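Local coordinates for putative transcriptional regulator (Clostridium difficile, PDB 3QI7), which is of uncharacterised function but has a periplasmic-binding-protein-like fold and probably binds a small ligand, perhaps as a lipoprotein or transcriptional regulator, at residues A[248-259]-A[294-305]. Numbering follows the deposited sequence. Where two conformers were deposited one is given.
Sequences KYIVAEQSNPSP and GMSNRLGGYPMP
Ala-252 O lies over the carbonyl carbon of Gly-300, 3.0 Å from C and 3.2 Å from Gly-300 O, two acceptors that cannot bond each other, where a short pairing of extended chains breaks off. Just before this point a single parallel bridge joins Val-251 and Leu-299: Val-251 N donates to Arg-298 O (2.9 Å), and Gly-300 N to Val-251 O (3.1 Å). Water completes the pairing: one molecule donates to Val-251 O and Gly-300 O; another joins Gly-300 O to the backbone N and OE1 of Gln-254.

Arg-298 folds back along segment 248-259, its chain bent at chi2 (-58°) and chi3 (-82°), which brings the guanidinium edge to Lys-248 O. Arg-298 NH2 donates to Lys-248 O at 2.9 Å, on a lone pair in the carbonyl plane, while Ile-250 CG1 lies over one guanidinium face, 3.6 Å from Arg-298 CZ. A salt bridge from NH2 to Asp-226 adds a second polar partner.

At the other end Pro-257 lies across the Tyr-302 ring, CG 3.8 Å from the centroid and nearly on the normal, a CH-pi contact. Glu-253 OE2 reaches Tyr-302 OH through one water and Gly-301 O through another; its OE1 is salt-bridged to Arg-143. Pro-259 CD packs on Pro-305 CD at 3.8 Å.

The paired chains link the two sheets, consistent with a place near the interlobe connection of a periplasmic-binding-protein-like fold: strand 228-231 bonds Ile-250, strand 361-370 bonds Gly-301 and the following Tyr-371 bonds Leu-299, with helices 140-153, 234-247 and 279-292 packing against their side chains.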
loop_
_atom_site.group_PDB
_atom_site.type_symbol
_atom_site.label_atom_id
_atom_site.label_comp_id
_atom_site.label_asym_id
_atom_site.label_seq_id
_atom_site.Cartn_x
_atom_site.Cartn_y
_atom_site.Cartn_z
ATOM N N LYS A 248 14.359 -9.496 20.929
ATOM C CA LYS A 248 13.752 -10.684 20.342
ATOM C C LYS A 248 12.264 -10.730 20.580
ATOM O O LYS A 248 11.680 -11.780 20.825
ATOM C CB LYS A 248 14.439 -11.962 20.801
ATOM C CG LYS A 248 15.950 -11.957 20.586
ATOM C CD LYS A 248 16.366 -13.101 19.694
ATOM C CE LYS A 248 17.865 -13.367 19.779
ATOM N NZ LYS A 248 18.604 -12.441 18.890
ATOM N N TYR A 249 11.656 -9.558 20.460
ATOM C CA TYR A 249 10.226 -9.429 20.598
ATOM C C TYR A 249 9.568 -9.621 19.240
ATOM O O TYR A 249 10.223 -10.088 18.304
ATOM C CB TYR A 249 9.856 -8.089 21.287
ATOM C CG TYR A 249 10.446 -6.816 20.719
ATOM C CD1 TYR A 249 9.959 -6.247 19.555
ATOM C CD2 TYR A 249 11.460 -6.145 21.394
ATOM C CE1 TYR A 249 10.464 -5.020 19.063
ATOM C CE2 TYR A 249 11.991 -4.944 20.904
ATOM C CZ TYR A 249 11.506 -4.391 19.753
ATOM O OH TYR A 249 12.046 -3.206 19.314
ATOM N N ILE A 250 8.282 -9.317 19.145
ATOM C CA ILE A 250 7.538 -9.484 17.903
ATOM C C ILE A 250 7.282 -8.138 17.211
ATOM O O ILE A 250 6.957 -7.141 17.867
ATOM C CB ILE A 250 6.166 -10.177 18.152
ATOM C CG1 ILE A 250 6.347 -11.563 18.769
ATOM C CG2 ILE A 250 5.372 -10.297 16.891
ATOM C CD1 ILE A 250 5.165 -11.970 19.694
ATOM N N VAL A 251 7.454 -8.118 15.896
ATOM C CA VAL A 251 7.033 -6.987 15.058
ATOM C C VAL A 251 6.176 -7.542 13.919
ATOM O O VAL A 251 6.653 -7.863 12.815
ATOM C CB VAL A 251 8.225 -6.155 14.535
ATOM C CG1 VAL A 251 7.720 -4.895 13.832
ATOM C CG2 VAL A 251 9.188 -5.838 15.708
ATOM N N ALA A 252 4.879 -7.629 14.193
ATOM C CA ALA A 252 3.955 -8.280 13.249
ATOM C C ALA A 252 3.937 -7.520 11.914
ATOM O O ALA A 252 3.889 -8.139 10.843
ATOM C CB ALA A 252 2.562 -8.357 13.854
ATOM N N GLU A 253 3.976 -6.184 11.993
ATOM C CA GLU A 253 3.997 -5.298 10.820
ATOM C C GLU A 253 4.726 -3.954 11.027
ATOM O O GLU A 253 4.627 -3.319 12.075
ATOM C CB GLU A 253 2.537 -4.976 10.363
ATOM C CG GLU A 253 1.696 -6.185 10.022
ATOM C CD GLU A 253 0.308 -5.818 9.511
ATOM O OE1 GLU A 253 -0.118 -4.691 9.775
ATOM O OE2 GLU A 253 -0.360 -6.663 8.870
ATOM N N GLN A 254 5.391 -3.475 9.976
ATOM C CA GLN A 254 5.813 -2.074 9.890
ATOM C C GLN A 254 4.556 -1.178 9.831
ATOM O O GLN A 254 3.459 -1.647 9.499
ATOM C CB GLN A 254 6.595 -1.837 8.612
ATOM C CG GLN A 254 7.930 -2.638 8.487
ATOM C CD GLN A 254 8.236 -3.028 7.060
ATOM O OE1 GLN A 254 7.654 -3.978 6.527
ATOM N NE2 GLN A 254 9.124 -2.271 6.413
ATOM N N SER A 255 4.754 0.109 10.090
ATOM C CA SER A 255 3.749 1.141 9.859
ATOM C C SER A 255 2.958 0.857 8.580
ATOM O O SER A 255 1.717 0.836 8.580
ATOM C CB SER A 255 4.428 2.521 9.833
ATOM O OG SER A 255 5.483 2.624 8.891
ATOM N N ASN A 256 3.690 0.629 7.501
ATOM C CA ASN A 256 3.143 0.092 6.264
ATOM C C ASN A 256 4.055 -1.032 5.784
ATOM O O ASN A 256 5.202 -0.770 5.490
ATOM C CB ASN A 256 3.058 1.172 5.204
ATOM C CG ASN A 256 1.939 2.140 5.484
ATOM O OD1 ASN A 256 0.765 1.800 5.341
ATOM N ND2 ASN A 256 2.294 3.316 5.970
ATOM N N PRO A 257 3.552 -2.282 5.734
ATOM C CA PRO A 257 4.411 -3.400 5.320
ATOM C C PRO A 257 5.085 -3.198 3.964
ATOM O O PRO A 257 4.435 -2.846 2.988
ATOM C CB PRO A 257 3.451 -4.581 5.263
ATOM C CG PRO A 257 2.399 -4.245 6.302
ATOM C CD PRO A 257 2.207 -2.749 6.119
ATOM N N SER A 258 6.401 -3.382 3.957
ATOM C CA SER A 258 7.214 -3.207 2.769
ATOM C C SER A 258 8.569 -3.903 2.892
ATOM O O SER A 258 9.348 -3.567 3.770
ATOM C CB SER A 258 7.444 -1.722 2.493
ATOM O OG SER A 258 8.315 -1.593 1.391
ATOM N N PRO A 259 8.854 -4.854 1.994
ATOM C CA PRO A 259 10.164 -5.514 1.998
ATOM C C PRO A 259 11.307 -4.568 1.659
ATOM O O PRO A 259 12.466 -4.788 2.095
ATOM C CB PRO A 259 10.024 -6.583 0.903
ATOM C CG PRO A 259 8.577 -6.722 0.653
ATOM C CD PRO A 259 7.952 -5.407 0.973
ATOM N N GLY A 294 18.134 -15.548 14.787
ATOM C CA GLY A 294 17.285 -16.122 15.839
ATOM C C GLY A 294 15.901 -15.486 15.863
ATOM O O GLY A 294 15.265 -15.428 16.909
HETATM N N MSE A 295 15.429 -15.027 14.711
HETATM C CA MSE A 295 14.165 -14.266 14.648
HETATM C C MSE A 295 13.062 -14.910 13.817
HETATM O O MSE A 295 12.090 -14.236 13.412
HETATM C CB MSE A 295 14.443 -12.852 14.145
HETATM C CG MSE A 295 15.223 -12.008 15.111
HETATM SE SE MSE A 295 14.250 -11.626 16.693
HETATM C CE MSE A 295 12.870 -10.399 15.960
ATOM N N SER A 296 13.152 -16.208 13.584
ATOM C CA SER A 296 12.093 -16.903 12.839
ATOM C C SER A 296 10.747 -16.835 13.578
ATOM O O SER A 296 10.664 -16.946 14.804
ATOM C CB SER A 296 12.489 -18.355 12.521
ATOM O OG SER A 296 13.470 -18.368 11.471
ATOM N N ASN A 297 9.707 -16.607 12.791
ATOM C CA ASN A 297 8.356 -16.447 13.261
ATOM C C ASN A 297 8.142 -15.255 14.221
ATOM O O ASN A 297 7.151 -15.236 14.927
ATOM C CB ASN A 297 7.843 -17.764 13.833
ATOM C CG ASN A 297 7.924 -18.928 12.811
ATOM O OD1 ASN A 297 8.750 -19.830 12.946
ATOM N ND2 ASN A 297 7.077 -18.893 11.794
ATOM N N ARG A 298 9.039 -14.252 14.193
ATOM C CA ARG A 298 8.901 -13.025 15.000
ATOM C C ARG A 298 8.553 -11.753 14.223
ATOM O O ARG A 298 8.150 -10.753 14.817
ATOM C CB ARG A 298 10.201 -12.787 15.775
ATOM C CG ARG A 298 10.671 -13.979 16.613
ATOM C CD ARG A 298 9.621 -14.407 17.624
ATOM N NE ARG A 298 9.644 -13.592 18.838
ATOM C CZ ARG A 298 8.898 -13.826 19.912
ATOM N NH1 ARG A 298 8.004 -14.816 19.913
ATOM N NH2 ARG A 298 9.020 -13.043 20.978
ATOM N N LEU A 299 8.623 -11.815 12.897
ATOM C CA LEU A 299 8.591 -10.619 12.028
ATOM C C LEU A 299 7.680 -10.920 10.864
ATOM O O LEU A 299 7.789 -12.002 10.232
ATOM C CB LEU A 299 10.001 -10.299 11.485
ATOM C CG LEU A 299 11.132 -10.103 12.473
ATOM C CD1 LEU A 299 12.498 -10.041 11.781
ATOM C CD2 LEU A 299 10.892 -8.835 13.352
ATOM N N GLY A 300 6.751 -10.008 10.601
ATOM C CA GLY A 300 5.795 -10.193 9.516
ATOM C C GLY A 300 5.621 -9.016 8.567
ATOM O O GLY A 300 6.252 -7.953 8.696
ATOM N N GLY A 301 4.716 -9.214 7.612
ATOM C CA GLY A 301 4.446 -8.220 6.584
ATOM C C GLY A 301 3.392 -8.720 5.600
ATOM O O GLY A 301 2.520 -9.527 5.964
ATOM N N TYR A 302 3.509 -8.243 4.372
ATOM C CA TYR A 302 2.760 -8.728 3.214
ATOM C C TYR A 302 3.742 -9.270 2.163
ATOM O O TYR A 302 4.941 -8.993 2.230
ATOM C CB TYR A 302 1.955 -7.602 2.570
ATOM C CG TYR A 302 0.958 -6.851 3.415
ATOM C CD1 TYR A 302 0.263 -7.477 4.463
ATOM C CD2 TYR A 302 0.646 -5.528 3.115
ATOM C CE1 TYR A 302 -0.698 -6.794 5.194
ATOM C CE2 TYR A 302 -0.301 -4.811 3.844
ATOM C CZ TYR A 302 -0.978 -5.444 4.885
ATOM O OH TYR A 302 -1.924 -4.739 5.610
ATOM N N PRO A 303 3.254 -10.034 1.163
ATOM C CA PRO A 303 4.115 -10.437 0.057
ATOM C C PRO A 303 4.702 -9.264 -0.740
ATOM O O PRO A 303 5.751 -9.414 -1.383
ATOM C CB PRO A 303 3.153 -11.241 -0.856
ATOM C CG PRO A 303 2.159 -11.734 0.026
ATOM C CD PRO A 303 1.928 -10.641 1.025
HETATM N N MSE A 304 4.006 -8.129 -0.739
HETATM C CA MSE A 304 4.479 -6.922 -1.430
HETATM C C MSE A 304 3.888 -5.669 -0.789
HETATM O O MSE A 304 2.866 -5.756 -0.125
HETATM C CB MSE A 304 4.166 -6.969 -2.947
HETATM C CG MSE A 304 2.754 -7.333 -3.363
HETATM SE SE MSE A 304 2.551 -7.762 -5.291
HETATM C CE MSE A 304 3.366 -6.224 -6.137
ATOM N N PRO A 305 4.522 -4.505 -0.995
ATOM C CA PRO A 305 3.943 -3.322 -0.385
ATOM C C PRO A 305 2.657 -2.936 -1.059
ATOM O O PRO A 305 2.500 -3.202 -2.229
ATOM C CB PRO A 305 4.967 -2.231 -0.637
ATOM C CG PRO A 305 6.122 -2.889 -1.438
ATOM C CD PRO A 305 5.668 -4.202 -1.882
HETATM O O HOH W 1 7.726 -6.554 10.537
HETATM O O HOH W 2 0.552 -8.920 7.996
HETATM O O HOH W 3 -2.741 -5.805 7.928
HETATM O O HOH W 4 5.609 -5.329 7.848
#